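Local coordinates for DUF4973 domain-containing protein (Bacteroides thetaiotaomicron, PDB 4QNI) that is of unknown function but, as a two-domain putative lipoprotein, probably serves as an auxiliary nutrient-binding protein, at residues A[232-237]-A[248-253]; A[316-320]-A[329-333]. Numbering follows the deposited sequence.

In the fold
Both contacts involve the large antiparallel sheet of the C-terminal, BT_3044-like half of the chain, yet they touch different strands of it; their centres lie 26 Å apart and their nearest atoms about 11 Å. Interaction 1 joins the neighbouring strands 234-240 and 244-250 inside the sheet, by backbone hydrogen bonds, with isoleucines, a cysteine and a phenylalanine on a buried face and charged groups on the other. Interaction 2 lays the irregular C-terminal tail against strand 306-321, with one direct backbone hydrogen bond between residues 316-320 and 329-333, and adds side-chain contacts: the rim of a tryptophan ring, itself reaching strands 24-30 and 160-168 of a separate mixed sheet, is set over an arginine guanidinium. Both are partly buried, and water supplements each.

Interaction 1 (A[232-237]-A[248-253]); sequences KYKIKF and TISCDN. With EDO (1,2-ethanediol), chain G.
This is the open end of an antiparallel beta hairpin, where strands 234-240 and 244-250, neighbours in the large sheet of the C-terminal half, part from each other. The strand segments run at 164°, with axes 4.8 Å apart. Lys236 and Ser250 form a hydrogen-bonded pair (CA-CA 5.1 Å): Lys236 N donates to Ser250 O at 2.8 Å and Ser250 N to Lys236 O at 3.0 Å. Phe237 and Ile249 follow as a non-hydrogen-bonded pair, CA-CA 4.9 Å. Beyond Cys251 the ladder gives way to water: one molecule donates to Lys234 O (2.6 Å) and accepts from Asp252 N (3.0 Å), while a second accepts from Lys234 N (3.0 Å) and donates to Asn253 OD1 (2.7 Å).

Branched and aromatic residues suit the buried face. Ile249 (chi1 m, chi2 t) meets Ile235 (m, m) at CG2-CG2 3.5 Å and sends CD1 to within 3.6 Å of Phe237 CE2; Cys251 (chi1 t) places SG 4.0 Å from Ile235 CD1. Leu261 and Val292, from the next two strands, extend this apolar layer around Ile249. On the opposite face the long lysines keep their amines in solvent's reach: Lys236 (m, t, p, t) makes a long salt bridge, NZ to Asp252 OD1 3.7 Å, whereas Lys234 pairs with Asp131 and also donates from NZ to an ethanediol O1 at 2.9 Å. Asn253, chi1 p and phi/psi -114/47, turns its amide back across the gap and stands in for a backbone partner: ND2 donates to Lys232 O at 2.8 Å, nearly straight at 171°.

Interaction 2 (A[316-320]-A[329-333]); sequences LSRDI and QAIEW. With EDO (1,2-ethanediol), chain J.
The last residues of the protein, with no regular secondary structure, fold back on the strand they follow, so that the indole of the C-terminal Trp333 brings its CH2 over one face of the Arg318 guanidinium. The strand 316-320 is part of 306-321 in the large antiparallel sheet; the tail 329-333 meets it at a single bridge between Ile320 and Ile331, CA-CA 4.6 Å. Ala330 is turned (-67/-17) and Ile331 extended (-67/131), which brings Glu332 N to Asp319 O at 2.8 Å and 177°; Ile331 CA adds a CA-H...O contact to the same oxygen at 3.4 Å. A water continues the link, accepting from Asp319 N (2.9 Å) and donating to Glu332 O (2.8 Å).

Aliphatic groups close the seam. Ile320 (m, m) sets CD1 3.6 Å from Ile331 CG1 and CG2 3.8 Å from Ala330 CB, where a small methyl fits. Asp319 and Glu332 bring their CB atoms to 4.2 Å, but their carboxylates turn to His284 and Asn321 respectively. Arginine suits its place by doing two jobs: Arg318 (t, t, m) packs its CG against Ile331 CG2 at 3.7 Å, and its NH2 donates to the carbonyls of Asn169 and Ser172. Trp333 (chi1 m) also stacks on Tyr28 and meets Phe168, tying the tail to strands 24-30 and 160-168. At the guanidinium, Trp333 CH2 lies 3.6 Å from Arg318 NE.

Interaction 1 (A[232-237]-A[248-253])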
# COMPACT_ATOMS: atom_id res chain seq x y z
N LYS A 232 -25.06 23.70 17.52
CA LYS A 232 -26.10 24.68 17.21
C LYS A 232 -27.13 24.09 16.22
O LYS A 232 -28.20 24.67 16.05
CB LYS A 232 -25.45 25.95 16.59
CG LYS A 232 -25.34 27.17 17.50
CD LYS A 232 -24.79 28.43 16.77
CE LYS A 232 -25.85 29.25 16.04
NZ LYS A 232 -25.35 30.61 15.66
N TYR A 233 -26.81 22.94 15.57
CA TYR A 233 -27.65 22.38 14.51
C TYR A 233 -28.15 20.92 14.73
O TYR A 233 -28.19 20.14 13.77
CB TYR A 233 -26.87 22.48 13.19
CG TYR A 233 -26.44 23.90 12.89
CD1 TYR A 233 -27.35 24.83 12.39
CD2 TYR A 233 -25.14 24.33 13.16
CE1 TYR A 233 -26.97 26.15 12.15
CE2 TYR A 233 -24.76 25.65 12.92
CZ TYR A 233 -25.68 26.55 12.42
OH TYR A 233 -25.32 27.86 12.19
N LYS A 234 -28.64 20.58 15.95
CA LYS A 234 -29.17 19.22 16.20
C LYS A 234 -30.67 19.12 15.89
O LYS A 234 -31.49 19.84 16.46
CB LYS A 234 -28.90 18.75 17.63
CG LYS A 234 -27.41 18.64 17.94
CD LYS A 234 -27.15 18.65 19.44
CE LYS A 234 -27.31 17.29 20.07
NZ LYS A 234 -27.30 17.42 21.53
N ILE A 235 -31.03 18.17 15.00
CA ILE A 235 -32.41 17.92 14.61
C ILE A 235 -32.83 16.56 15.21
O ILE A 235 -32.29 15.53 14.83
CB ILE A 235 -32.59 17.97 13.06
CG1 ILE A 235 -32.03 19.28 12.43
CG2 ILE A 235 -34.06 17.72 12.66
CD1 ILE A 235 -32.51 20.71 13.04
N LYS A 236 -33.79 16.58 16.13
CA LYS A 236 -34.29 15.39 16.84
C LYS A 236 -35.32 14.65 16.05
O LYS A 236 -36.21 15.28 15.48
CB LYS A 236 -34.88 15.78 18.20
CG LYS A 236 -33.85 16.23 19.23
CD LYS A 236 -34.51 16.86 20.48
CE LYS A 236 -35.32 15.91 21.34
NZ LYS A 236 -36.13 16.62 22.37
N PHE A 237 -35.21 13.31 16.03
CA PHE A 237 -36.16 12.39 15.37
C PHE A 237 -36.70 11.40 16.40
O PHE A 237 -35.94 10.57 16.93
CB PHE A 237 -35.52 11.65 14.19
CG PHE A 237 -35.19 12.51 12.99
CD1 PHE A 237 -34.06 13.32 12.98
CD2 PHE A 237 -35.94 12.42 11.81
CE1 PHE A 237 -33.74 14.10 11.86
CE2 PHE A 237 -35.60 13.18 10.68
CZ PHE A 237 -34.53 14.05 10.73
N THR A 248 -41.69 12.50 15.00
CA THR A 248 -41.75 13.88 15.48
C THR A 248 -40.36 14.48 15.24
O THR A 248 -39.38 14.01 15.82
CB THR A 248 -42.19 13.97 16.93
OG1 THR A 248 -43.48 13.35 17.05
CG2 THR A 248 -42.23 15.45 17.46
N ILE A 249 -40.29 15.47 14.35
CA ILE A 249 -39.04 16.16 14.05
C ILE A 249 -39.04 17.47 14.82
O ILE A 249 -39.96 18.27 14.68
CB ILE A 249 -38.82 16.38 12.53
CG1 ILE A 249 -38.76 15.04 11.76
CG2 ILE A 249 -37.54 17.18 12.31
CD1 ILE A 249 -38.58 15.17 10.17
N SER A 250 -38.03 17.69 15.65
CA SER A 250 -37.96 18.93 16.41
C SER A 250 -36.51 19.41 16.54
O SER A 250 -35.56 18.73 16.13
CB SER A 250 -38.58 18.76 17.79
OG SER A 250 -37.92 17.74 18.51
N CYS A 251 -36.38 20.63 17.07
CA CYS A 251 -35.13 21.31 17.30
C CYS A 251 -35.25 22.10 18.58
O CYS A 251 -36.12 22.96 18.67
CB CYS A 251 -34.80 22.20 16.11
SG CYS A 251 -33.22 23.05 16.25
N ASP A 252 -34.40 21.80 19.58
CA ASP A 252 -34.45 22.45 20.89
C ASP A 252 -34.04 23.93 20.82
O ASP A 252 -34.51 24.71 21.66
CB ASP A 252 -33.60 21.69 21.91
CG ASP A 252 -34.24 20.40 22.39
OD1 ASP A 252 -35.49 20.29 22.30
OD2 ASP A 252 -33.51 19.52 22.90
N ASN A 253 -33.22 24.34 19.84
CA ASN A 253 -32.87 25.75 19.63
C ASN A 253 -33.45 26.22 18.28
O ASN A 253 -32.76 26.87 17.49
CB ASN A 253 -31.35 25.99 19.73
CG ASN A 253 -30.54 25.27 18.70
OD1 ASN A 253 -30.82 24.10 18.35
ND2 ASN A 253 -29.56 25.97 18.16
C1 EDO G . -29.48 15.34 23.08
O1 EDO G . -28.36 14.82 22.39
C2 EDO G . -29.54 14.80 24.53
O2 EDO G . -28.64 15.54 25.35
O HOH W 1 -32.40 19.70 18.93
O HOH W 2 -28.84 22.22 18.51

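Interaction 2 (A[316-320]-A[329-333])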
# COMPACT_ATOMS: atom_id res chain seq x y z
N LEU A 316 -31.78 3.74 6.38
CA LEU A 316 -30.77 3.07 7.15
C LEU A 316 -30.84 1.58 6.86
O LEU A 316 -31.91 1.01 6.98
CB LEU A 316 -30.98 3.32 8.64
CG LEU A 316 -30.02 2.57 9.60
CD1 LEU A 316 -28.62 3.13 9.51
CD2 LEU A 316 -30.58 2.56 11.05
N SER A 317 -29.71 0.97 6.52
CA SER A 317 -29.61 -0.49 6.34
C SER A 317 -28.71 -1.08 7.44
O SER A 317 -27.72 -0.48 7.83
CB SER A 317 -29.09 -0.84 4.95
OG SER A 317 -27.83 -0.26 4.71
N ARG A 318 -29.09 -2.21 7.95
CA ARG A 318 -28.36 -2.89 9.00
C ARG A 318 -28.31 -4.36 8.64
O ARG A 318 -29.35 -4.96 8.37
CB ARG A 318 -29.05 -2.65 10.36
CG ARG A 318 -28.24 -3.10 11.53
CD ARG A 318 -28.92 -2.84 12.85
NE ARG A 318 -28.83 -1.44 13.28
CZ ARG A 318 -29.33 -1.00 14.43
NH1 ARG A 318 -29.92 -1.85 15.27
NH2 ARG A 318 -29.26 0.29 14.74
N ASP A 319 -27.12 -4.93 8.60
CA ASP A 319 -26.99 -6.33 8.23
C ASP A 319 -26.91 -7.16 9.45
O ASP A 319 -26.06 -6.93 10.31
CB ASP A 319 -25.79 -6.55 7.31
CG ASP A 319 -25.89 -5.73 6.04
OD1 ASP A 319 -26.97 -5.76 5.40
OD2 ASP A 319 -24.94 -4.97 5.76
N ILE A 320 -27.83 -8.12 9.54
CA ILE A 320 -27.96 -9.05 10.65
C ILE A 320 -27.59 -10.43 10.16
O ILE A 320 -28.25 -10.98 9.29
CB ILE A 320 -29.41 -9.02 11.24
CG1 ILE A 320 -30.01 -7.58 11.40
CG2 ILE A 320 -29.53 -9.88 12.50
CD1 ILE A 320 -29.38 -6.65 12.39
N GLN A 329 -25.63 -8.91 19.12
CA GLN A 329 -24.28 -9.31 18.71
C GLN A 329 -24.22 -9.71 17.22
O GLN A 329 -23.14 -9.66 16.62
CB GLN A 329 -23.79 -10.48 19.57
CG GLN A 329 -23.32 -10.07 20.96
CD GLN A 329 -22.30 -11.04 21.49
OE1 GLN A 329 -21.10 -10.94 21.23
NE2 GLN A 329 -22.77 -12.03 22.25
N ALA A 330 -25.38 -10.09 16.62
CA ALA A 330 -25.51 -10.55 15.22
C ALA A 330 -25.23 -9.47 14.15
O ALA A 330 -25.02 -9.84 12.99
CB ALA A 330 -26.91 -11.13 15.00
N ILE A 331 -25.24 -8.16 14.53
CA ILE A 331 -25.07 -7.04 13.60
C ILE A 331 -23.69 -6.99 13.01
O ILE A 331 -22.70 -7.00 13.74
CB ILE A 331 -25.42 -5.66 14.20
CG1 ILE A 331 -26.83 -5.66 14.78
CG2 ILE A 331 -25.28 -4.54 13.14
CD1 ILE A 331 -26.98 -4.92 16.05
N GLU A 332 -23.64 -6.84 11.67
CA GLU A 332 -22.40 -6.67 10.91
C GLU A 332 -22.21 -5.18 10.67
O GLU A 332 -22.56 -4.65 9.61
CB GLU A 332 -22.42 -7.47 9.60
CG GLU A 332 -22.32 -8.97 9.81
CD GLU A 332 -22.15 -9.83 8.57
OE1 GLU A 332 -22.39 -9.33 7.45
OE2 GLU A 332 -21.77 -11.01 8.73
N TRP A 333 -21.70 -4.49 11.71
CA TRP A 333 -21.45 -3.04 11.71
C TRP A 333 -20.44 -2.62 10.64
O TRP A 333 -19.47 -3.38 10.39
CB TRP A 333 -20.98 -2.59 13.10
CG TRP A 333 -22.06 -2.65 14.12
CD1 TRP A 333 -22.20 -3.57 15.12
CD2 TRP A 333 -23.24 -1.82 14.17
NE1 TRP A 333 -23.36 -3.32 15.83
CE2 TRP A 333 -24.02 -2.26 15.26
CE3 TRP A 333 -23.72 -0.75 13.39
CZ2 TRP A 333 -25.24 -1.67 15.60
CZ3 TRP A 333 -24.93 -0.16 13.72
CH2 TRP A 333 -25.66 -0.59 14.84
OXT TRP A 333 -20.66 -1.54 10.04
C1 EDO J . -24.06 2.15 10.93
O1 EDO J . -22.71 1.76 10.63
C2 EDO J . -25.09 1.73 9.82
O2 EDO J . -25.64 0.38 9.96
O HOH W 3 -24.91 -3.25 9.25